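PDB 3G8K: lectin-related NK cell receptor LY49L1 from Mus musculus, which probably recognises MHC class I molecules as a natural killer cell receptor, here represented by its C-type lectin-like domain. Local coordinates for residues L67-W76 with T90-M101; G4-F12 with C18-K26. The protein carries 1 engineered substitution. All coordinates share one frame; numbering follows the deposited sequence.

Contact 1: residues L67-W76 with T90-M101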
# COMPACT_ATOMS: atom_id res chain seq x y z
N LEU A 67 -1.82 -16.79 -12.63
CA LEU A 67 -0.97 -17.30 -13.67
C LEU A 67 -0.69 -18.80 -13.37
O LEU A 67 -0.39 -19.17 -12.22
CB LEU A 67 0.34 -16.49 -13.75
CG LEU A 67 1.44 -16.99 -14.72
CD1 LEU A 67 0.99 -16.77 -16.15
CD2 LEU A 67 2.76 -16.24 -14.50
N SER A 68 -0.85 -19.63 -14.39
CA SER A 68 -0.78 -21.08 -14.24
C SER A 68 -0.32 -21.66 -15.53
O SER A 68 -0.44 -21.02 -16.53
CB SER A 68 -2.04 -21.72 -13.68
OG SER A 68 -3.15 -21.87 -14.53
N TYR A 69 0.29 -22.82 -15.48
CA TYR A 69 0.68 -23.52 -16.68
C TYR A 69 -0.49 -24.26 -17.35
O TYR A 69 -1.31 -24.91 -16.70
CB TYR A 69 1.86 -24.43 -16.40
CG TYR A 69 2.37 -25.10 -17.63
CD1 TYR A 69 3.29 -24.46 -18.45
CD2 TYR A 69 1.92 -26.38 -17.97
CE1 TYR A 69 3.70 -25.03 -19.56
CE2 TYR A 69 2.34 -27.00 -19.07
CZ TYR A 69 3.25 -26.32 -19.88
OH TYR A 69 3.73 -26.92 -21.02
N ASP A 70 -0.56 -24.07 -18.67
CA ASP A 70 -1.67 -24.47 -19.54
C ASP A 70 -1.11 -25.48 -20.54
O ASP A 70 -0.36 -25.09 -21.47
CB ASP A 70 -2.17 -23.20 -20.30
CG ASP A 70 -3.40 -23.44 -21.12
OD1 ASP A 70 -3.38 -24.31 -22.03
OD2 ASP A 70 -4.38 -22.70 -20.91
N ASN A 71 -1.43 -26.76 -20.34
CA ASN A 71 -0.90 -27.83 -21.26
C ASN A 71 -1.50 -27.95 -22.68
O ASN A 71 -0.88 -28.55 -23.58
CB ASN A 71 -0.78 -29.21 -20.59
CG ASN A 71 -2.12 -29.83 -20.23
OD1 ASN A 71 -3.16 -29.29 -20.54
ND2 ASN A 71 -2.08 -30.96 -19.57
N LYS A 72 -2.66 -27.33 -22.88
CA LYS A 72 -3.20 -27.03 -24.22
C LYS A 72 -2.41 -25.96 -25.00
O LYS A 72 -2.00 -26.19 -26.15
CB LYS A 72 -4.68 -26.64 -24.13
CG LYS A 72 -5.53 -27.67 -23.40
CD LYS A 72 -6.22 -28.60 -24.38
CE LYS A 72 -7.72 -28.35 -24.34
NZ LYS A 72 -8.26 -28.62 -22.95
N LYS A 73 -2.15 -24.81 -24.38
CA LYS A 73 -1.26 -23.79 -25.00
C LYS A 73 0.23 -24.14 -24.97
O LYS A 73 0.99 -23.60 -25.74
CB LYS A 73 -1.46 -22.39 -24.39
CG LYS A 73 -2.88 -21.82 -24.49
CD LYS A 73 -3.19 -20.88 -23.28
CE LYS A 73 -4.62 -20.27 -23.37
NZ LYS A 73 -4.67 -18.82 -23.01
N LYS A 74 0.61 -25.05 -24.08
CA LYS A 74 2.01 -25.46 -23.82
C LYS A 74 2.81 -24.30 -23.25
O LYS A 74 3.95 -24.09 -23.63
CB LYS A 74 2.72 -26.10 -25.04
CG LYS A 74 2.13 -27.44 -25.61
CD LYS A 74 1.40 -27.18 -26.99
CE LYS A 74 0.89 -28.44 -27.76
NZ LYS A 74 1.88 -29.01 -28.81
N ASP A 75 2.22 -23.55 -22.31
CA ASP A 75 2.81 -22.29 -21.83
C ASP A 75 2.08 -21.84 -20.58
O ASP A 75 0.99 -22.31 -20.30
CB ASP A 75 2.75 -21.20 -22.93
CG ASP A 75 4.03 -20.33 -22.99
OD1 ASP A 75 4.94 -20.45 -22.14
OD2 ASP A 75 4.13 -19.50 -23.94
N TRP A 76 2.72 -20.94 -19.84
CA TRP A 76 2.14 -20.25 -18.72
C TRP A 76 1.12 -19.29 -19.25
O TRP A 76 1.39 -18.61 -20.25
CB TRP A 76 3.24 -19.53 -17.91
CG TRP A 76 4.06 -20.51 -17.16
CD1 TRP A 76 5.11 -21.20 -17.65
CD2 TRP A 76 3.84 -20.99 -15.83
NE1 TRP A 76 5.58 -22.08 -16.72
CE2 TRP A 76 4.80 -21.99 -15.59
CE3 TRP A 76 2.92 -20.67 -14.82
CZ2 TRP A 76 4.93 -22.62 -14.37
CZ3 TRP A 76 3.03 -21.31 -13.62
CH2 TRP A 76 4.03 -22.27 -13.40
N THR A 90 10.47 -18.62 -19.53
CA THR A 90 9.81 -19.84 -19.07
C THR A 90 10.76 -21.00 -18.71
O THR A 90 10.36 -21.91 -17.98
CB THR A 90 8.64 -20.32 -19.97
OG1 THR A 90 9.14 -20.58 -21.28
CG2 THR A 90 7.46 -19.28 -20.01
N MET A 91 12.01 -20.92 -19.17
CA MET A 91 13.11 -21.80 -18.74
C MET A 91 13.33 -21.65 -17.23
O MET A 91 13.80 -22.59 -16.58
CB MET A 91 14.42 -21.42 -19.47
CG MET A 91 15.19 -22.56 -20.19
SD MET A 91 14.38 -23.09 -21.74
CE MET A 91 13.65 -24.68 -21.29
N LYS A 92 13.02 -20.49 -16.66
CA LYS A 92 13.16 -20.33 -15.20
C LYS A 92 12.32 -21.33 -14.37
O LYS A 92 12.59 -21.50 -13.14
CB LYS A 92 12.77 -18.91 -14.77
CG LYS A 92 13.90 -17.89 -14.82
CD LYS A 92 13.40 -16.47 -14.39
CE LYS A 92 14.55 -15.50 -14.12
NZ LYS A 92 15.27 -15.16 -15.41
N TYR A 93 11.30 -21.93 -15.01
CA TYR A 93 10.20 -22.60 -14.30
C TYR A 93 10.10 -24.09 -14.65
O TYR A 93 9.85 -24.49 -15.80
CB TYR A 93 8.84 -21.84 -14.43
CG TYR A 93 8.94 -20.35 -14.18
CD1 TYR A 93 9.24 -19.87 -12.93
CD2 TYR A 93 8.83 -19.42 -15.24
CE1 TYR A 93 9.37 -18.53 -12.69
CE2 TYR A 93 9.01 -18.05 -15.01
CZ TYR A 93 9.26 -17.62 -13.73
OH TYR A 93 9.46 -16.31 -13.46
N ASN A 94 10.33 -24.92 -13.65
CA ASN A 94 10.17 -26.35 -13.81
C ASN A 94 8.76 -26.74 -13.40
O ASN A 94 8.44 -26.61 -12.25
CB ASN A 94 11.21 -27.07 -12.95
CG ASN A 94 11.32 -28.54 -13.31
OD1 ASN A 94 10.43 -29.11 -13.97
ND2 ASN A 94 12.44 -29.15 -12.94
N ILE A 95 7.90 -27.20 -14.32
CA ILE A 95 6.49 -27.54 -13.95
C ILE A 95 6.34 -28.77 -13.04
O ILE A 95 5.26 -29.01 -12.48
CB ILE A 95 5.52 -27.65 -15.20
CG1 ILE A 95 5.89 -28.81 -16.11
CG2 ILE A 95 5.35 -26.27 -15.90
CD1 ILE A 95 4.76 -29.32 -16.99
N ARG A 96 7.44 -29.53 -12.89
CA ARG A 96 7.56 -30.70 -12.01
C ARG A 96 7.52 -30.26 -10.56
O ARG A 96 7.01 -31.00 -9.72
CB ARG A 96 8.90 -31.39 -12.24
CG ARG A 96 8.91 -32.44 -13.33
CD ARG A 96 10.36 -32.80 -13.66
NE ARG A 96 10.47 -33.76 -14.76
CZ ARG A 96 11.42 -33.76 -15.70
NH1 ARG A 96 12.38 -32.82 -15.74
NH2 ARG A 96 11.38 -34.69 -16.65
N ASP A 97 8.12 -29.10 -10.29
CA ASP A 97 8.09 -28.37 -9.03
C ASP A 97 6.90 -27.40 -8.82
O ASP A 97 6.88 -26.67 -7.81
CB ASP A 97 9.36 -27.59 -8.83
CG ASP A 97 10.62 -28.39 -9.19
OD1 ASP A 97 10.61 -29.65 -9.10
OD2 ASP A 97 11.60 -27.70 -9.59
N GLY A 98 5.93 -27.38 -9.73
CA GLY A 98 4.73 -26.54 -9.55
C GLY A 98 4.15 -25.87 -10.77
O GLY A 98 4.88 -25.22 -11.57
N GLY A 99 2.83 -25.90 -10.89
CA GLY A 99 2.21 -25.34 -12.11
C GLY A 99 1.48 -24.02 -11.94
O GLY A 99 0.83 -23.60 -12.89
N CYS A 100 1.59 -23.38 -10.76
CA CYS A 100 0.89 -22.09 -10.48
C CYS A 100 1.91 -21.06 -10.03
O CYS A 100 2.89 -21.42 -9.35
CB CYS A 100 -0.17 -22.31 -9.37
SG CYS A 100 -1.65 -23.37 -9.83
N MET A 101 1.70 -19.76 -10.34
CA MET A 101 2.68 -18.74 -9.98
C MET A 101 2.31 -17.96 -8.66
O MET A 101 1.15 -17.71 -8.37
CB MET A 101 3.00 -17.88 -11.24
CG MET A 101 4.36 -17.15 -11.31
SD MET A 101 5.67 -18.26 -11.58
CE MET A 101 5.61 -18.48 -13.36
O HOH W 1 7.86 -23.57 -18.28
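Leu-67, Ser-68 and Tyr-69, on the central strand 62-70 of a C-type lectin-like fold, pair antiparallel with the start of strand 100-104, and Trp-76 from the returning strand pins down the loop that leads into it. Two backbone bonds flank the non-hydrogen-bonded pair Ser-68/Cys-100: Met-101 N hydrogen-bonds to Leu-67 O (2.9 Å), and Tyr-69 N to Gly-99 O (2.8 Å). The same Gly-99 O lies 3.3 Å from Trp-76 CZ3.

The indole is held on both faces. Over one, the methyl CE of Met-101 rests 3.8 Å from Trp-76 CE3, its line to the six-membered ring centroid only 13° off the ring normal; over the opposite face lies Tyr-69 CB, from the neighbouring strand 62-70. Bends at chi2 (72°) and at the following bond curl the methionine chain back so that CE is also centred over a face of Tyr-93. Tyr-93 in turn directs its edge at the face of the five-membered ring, with the planes 61° apart, a T-shaped contact. At the indole rim, Gly-98 O approaches Trp-76 CH2 (3.6 Å) near the ring plane, while Trp-76 NE1 donates a hydrogen bond to a water lying in the ring plane (3.1 Å), and that water donates in turn to Thr-90 O. This polar link ties the tryptophan to the opening 3-10 turn.

Farther out, Ile-95 CG2 lies over one face of the Tyr-69 ring in a CH-pi contact, 3.6 Å from Tyr-69 CG. The side chains of Leu-67 and Met-101 lie side by side, pointing the same way, with Leu-67 CD2 3.7 Å from Met-101 CB. The pairing of strand 100-104 with 62-70, closed by the Cys-100 to Cys-113 disulfide, is consistent with the C-type lectin-like fold, in which a long loop returns to the sheet at such a strand.

Contact 2: residues G4-F12 with C18-K26; sequences GRGFEKYWF and CYYFVMDRK
The Phe-12 ring has Tyr-19 CB over one face, while its CE2 meets Phe-21 CZ at 3.3 Å, near the plane of the Phe-21 ring and so at that ring's edge. On the N-terminal beta hairpin of strands 10-14 and 17-21, these rings join Tyr-10 in an aromatic cluster whose planes are oblique, at 42° between Phe-12 and Tyr-19. Trp-11 carries Tyr-20 CE2 over one face, 3.7 Å from Trp-11 CD1, and Cys-18 CB near its edge; its five-membered ring and the tyrosine are nearly parallel but slid apart. With chi1 at 66°, Trp-11 CG lies between the backbone N and carbonyl carbon, which brings the ring against Tyr-20; Trp-11 CB itself is 3.2 Å from Tyr-19 O.

The backbone pairs twice, with a shift of two residues between. Phe-12 N donates to Tyr-19 O (3.1 Å), and farther back Glu-8 N donates to Phe-21 O (2.7 Å). Residues 10 to 12 also pair antiparallel with a strand of the second subunit, carrying the sheet across the dimer, while Tyr-19 OH is hydrogen-bonded to Glu-50 OE1. At the far end, one water donates to both Glu-8 OE2 (3.0 Å) and Val-22 O (2.6 Å).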
# COMPACT_ATOMS: atom_id res chain seq x y z
N GLY A 4 -19.02 -13.98 -0.09
CA GLY A 4 -18.80 -12.54 0.26
C GLY A 4 -17.43 -12.20 0.86
O GLY A 4 -16.40 -12.80 0.47
N ARG A 5 -17.41 -11.27 1.84
CA ARG A 5 -16.17 -10.62 2.36
C ARG A 5 -15.48 -11.18 3.64
O ARG A 5 -16.05 -11.11 4.76
CB ARG A 5 -16.38 -9.08 2.47
CG ARG A 5 -15.84 -8.38 3.73
CD ARG A 5 -14.32 -8.03 3.70
NE ARG A 5 -13.79 -7.83 5.06
CZ ARG A 5 -13.32 -6.67 5.56
NH1 ARG A 5 -13.28 -5.57 4.80
NH2 ARG A 5 -12.84 -6.62 6.82
N GLY A 6 -14.27 -11.75 3.44
CA GLY A 6 -13.18 -11.87 4.45
C GLY A 6 -11.85 -11.39 3.83
O GLY A 6 -10.93 -12.18 3.59
N PHE A 7 -11.79 -10.12 3.47
CA PHE A 7 -10.57 -9.46 3.04
C PHE A 7 -9.86 -8.67 4.14
O PHE A 7 -10.46 -8.39 5.22
CB PHE A 7 -10.89 -8.58 1.82
CG PHE A 7 -11.15 -9.37 0.56
CD1 PHE A 7 -10.22 -9.38 -0.47
CD2 PHE A 7 -12.38 -10.03 0.37
CE1 PHE A 7 -10.41 -10.10 -1.58
CE2 PHE A 7 -12.64 -10.78 -0.75
CZ PHE A 7 -11.64 -10.79 -1.81
N GLU A 8 -8.58 -8.34 3.93
CA GLU A 8 -7.94 -7.39 4.82
C GLU A 8 -8.62 -6.04 4.65
O GLU A 8 -9.29 -5.81 3.60
CB GLU A 8 -6.43 -7.34 4.57
CG GLU A 8 -5.81 -8.75 4.77
CD GLU A 8 -5.56 -9.12 6.19
OE1 GLU A 8 -5.97 -8.43 7.14
OE2 GLU A 8 -4.93 -10.17 6.39
N LYS A 9 -8.44 -5.15 5.63
CA LYS A 9 -9.02 -3.79 5.56
C LYS A 9 -8.14 -2.76 4.88
O LYS A 9 -8.56 -1.61 4.70
CB LYS A 9 -9.71 -3.26 6.87
CG LYS A 9 -8.86 -3.19 8.11
CD LYS A 9 -9.59 -2.59 9.39
CE LYS A 9 -9.69 -0.99 9.41
NZ LYS A 9 -10.08 -0.32 10.72
N TYR A 10 -6.97 -3.20 4.38
CA TYR A 10 -6.09 -2.29 3.63
C TYR A 10 -6.04 -2.70 2.21
O TYR A 10 -6.36 -3.83 1.90
CB TYR A 10 -4.67 -2.30 4.18
CG TYR A 10 -4.09 -3.66 4.47
CD1 TYR A 10 -4.13 -4.19 5.75
CD2 TYR A 10 -3.46 -4.39 3.47
CE1 TYR A 10 -3.56 -5.43 6.01
CE2 TYR A 10 -2.89 -5.63 3.72
CZ TYR A 10 -2.96 -6.15 4.99
OH TYR A 10 -2.41 -7.38 5.26
N TRP A 11 -5.60 -1.80 1.31
CA TRP A 11 -5.50 -2.19 -0.08
C TRP A 11 -4.63 -1.16 -0.74
O TRP A 11 -4.32 -0.19 -0.15
CB TRP A 11 -6.89 -2.30 -0.74
CG TRP A 11 -7.74 -1.00 -0.90
CD1 TRP A 11 -7.86 -0.22 -2.03
CD2 TRP A 11 -8.62 -0.40 0.09
NE1 TRP A 11 -8.76 0.80 -1.81
CE2 TRP A 11 -9.22 0.73 -0.52
CE3 TRP A 11 -8.97 -0.73 1.41
CZ2 TRP A 11 -10.12 1.54 0.16
CZ3 TRP A 11 -9.84 0.06 2.08
CH2 TRP A 11 -10.42 1.18 1.47
N PHE A 12 -4.19 -1.40 -1.95
CA PHE A 12 -3.42 -0.33 -2.58
C PHE A 12 -3.63 -0.23 -4.07
O PHE A 12 -4.27 -1.11 -4.62
CB PHE A 12 -1.96 -0.30 -2.07
CG PHE A 12 -1.18 -1.53 -2.33
CD1 PHE A 12 -0.64 -1.78 -3.62
CD2 PHE A 12 -0.86 -2.38 -1.28
CE1 PHE A 12 0.15 -2.96 -3.88
CE2 PHE A 12 -0.07 -3.53 -1.51
CZ PHE A 12 0.45 -3.83 -2.83
N CYS A 18 -6.25 -1.38 -8.52
CA CYS A 18 -6.06 -1.64 -7.06
C CYS A 18 -5.83 -3.12 -6.73
O CYS A 18 -6.00 -3.94 -7.60
CB CYS A 18 -7.23 -1.07 -6.33
SG CYS A 18 -7.33 0.74 -6.67
N TYR A 19 -5.45 -3.45 -5.47
CA TYR A 19 -4.93 -4.73 -5.03
C TYR A 19 -5.51 -4.98 -3.67
O TYR A 19 -5.34 -4.17 -2.76
CB TYR A 19 -3.41 -4.65 -4.89
CG TYR A 19 -2.74 -4.25 -6.24
CD1 TYR A 19 -2.38 -2.90 -6.49
CD2 TYR A 19 -2.50 -5.19 -7.22
CE1 TYR A 19 -1.78 -2.51 -7.76
CE2 TYR A 19 -1.87 -4.80 -8.49
CZ TYR A 19 -1.60 -3.46 -8.73
OH TYR A 19 -0.93 -3.09 -9.89
N TYR A 20 -6.14 -6.12 -3.53
CA TYR A 20 -6.92 -6.48 -2.27
C TYR A 20 -6.38 -7.84 -1.81
O TYR A 20 -5.91 -8.60 -2.63
CB TYR A 20 -8.43 -6.55 -2.60
CG TYR A 20 -8.96 -5.32 -3.35
CD1 TYR A 20 -8.98 -5.27 -4.75
CD2 TYR A 20 -9.40 -4.20 -2.66
CE1 TYR A 20 -9.43 -4.13 -5.40
CE2 TYR A 20 -9.89 -3.09 -3.32
CZ TYR A 20 -9.85 -3.05 -4.68
OH TYR A 20 -10.36 -1.95 -5.28
N PHE A 21 -6.47 -8.13 -0.48
CA PHE A 21 -5.78 -9.25 0.16
C PHE A 21 -6.82 -10.00 0.92
O PHE A 21 -7.52 -9.37 1.69
CB PHE A 21 -4.59 -8.79 1.12
CG PHE A 21 -3.59 -7.95 0.42
CD1 PHE A 21 -3.85 -6.59 0.22
CD2 PHE A 21 -2.41 -8.52 -0.18
CE1 PHE A 21 -2.98 -5.78 -0.54
CE2 PHE A 21 -1.49 -7.69 -0.91
CZ PHE A 21 -1.79 -6.33 -1.09
N VAL A 22 -6.96 -11.31 0.63
CA VAL A 22 -7.82 -12.26 1.41
C VAL A 22 -7.13 -12.58 2.78
O VAL A 22 -5.88 -12.55 2.89
CB VAL A 22 -8.20 -13.56 0.59
CG1 VAL A 22 -9.19 -14.45 1.34
CG2 VAL A 22 -8.76 -13.25 -0.78
N MET A 23 -7.90 -12.81 3.86
CA MET A 23 -7.28 -12.99 5.19
C MET A 23 -6.69 -14.39 5.40
O MET A 23 -5.63 -14.54 6.00
CB MET A 23 -8.28 -12.70 6.32
CG MET A 23 -8.68 -11.29 6.33
SD MET A 23 -9.57 -10.83 7.83
CE MET A 23 -11.18 -11.52 7.46
N ASP A 24 -7.41 -15.39 4.90
CA ASP A 24 -7.02 -16.78 4.91
C ASP A 24 -6.19 -17.18 3.69
O ASP A 24 -6.46 -16.81 2.54
CB ASP A 24 -8.24 -17.67 4.96
CG ASP A 24 -9.04 -17.52 6.25
OD1 ASP A 24 -10.28 -17.76 6.21
OD2 ASP A 24 -8.46 -17.17 7.30
N ARG A 25 -5.18 -17.97 3.98
CA ARG A 25 -4.37 -18.59 2.98
C ARG A 25 -5.19 -19.64 2.26
O ARG A 25 -5.91 -20.40 2.92
CB ARG A 25 -3.21 -19.24 3.70
CG ARG A 25 -2.39 -18.14 4.27
CD ARG A 25 -0.96 -18.52 4.28
NE ARG A 25 -0.52 -18.98 5.60
CZ ARG A 25 -0.54 -20.25 6.02
NH1 ARG A 25 -1.02 -21.25 5.28
NH2 ARG A 25 -0.08 -20.50 7.21
N LYS A 26 -5.04 -19.73 0.94
CA LYS A 26 -5.83 -20.69 0.16
C LYS A 26 -5.02 -21.27 -0.96
O LYS A 26 -4.00 -20.66 -1.39
CB LYS A 26 -7.15 -20.07 -0.43
CG LYS A 26 -8.21 -19.70 0.63
CD LYS A 26 -9.34 -18.75 0.17
CE LYS A 26 -10.00 -18.18 1.42
NZ LYS A 26 -11.12 -19.03 1.89
O HOH W 2 -10.43 -14.92 4.42
O HOH W 3 -7.75 -6.02 0.81
O HOH W 4 -3.76 -11.61 4.09

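Overall arrangement
Contact 2 closes before contact 1 opens along the chain, and the two lie on opposite sides of its centre, with their own centres 26 Å apart and their nearest atoms about 9 Å apart. One sheet nevertheless reaches both: strand 118-124 pairs antiparallel with strand 17-21 of contact 2 and parallel with strand 62-70 of contact 1. Helix 28-37 is a second common neighbour, touching Ser-68 and Cys-100 through Trp-28 and Val-22 through Thr-34. The example shows one domain with two differently placed ends: contact 2 continues into the second subunit, whereas contact 1, where the 90-99 loop returns to strand 62-70, is touched by no other chain of the assembly.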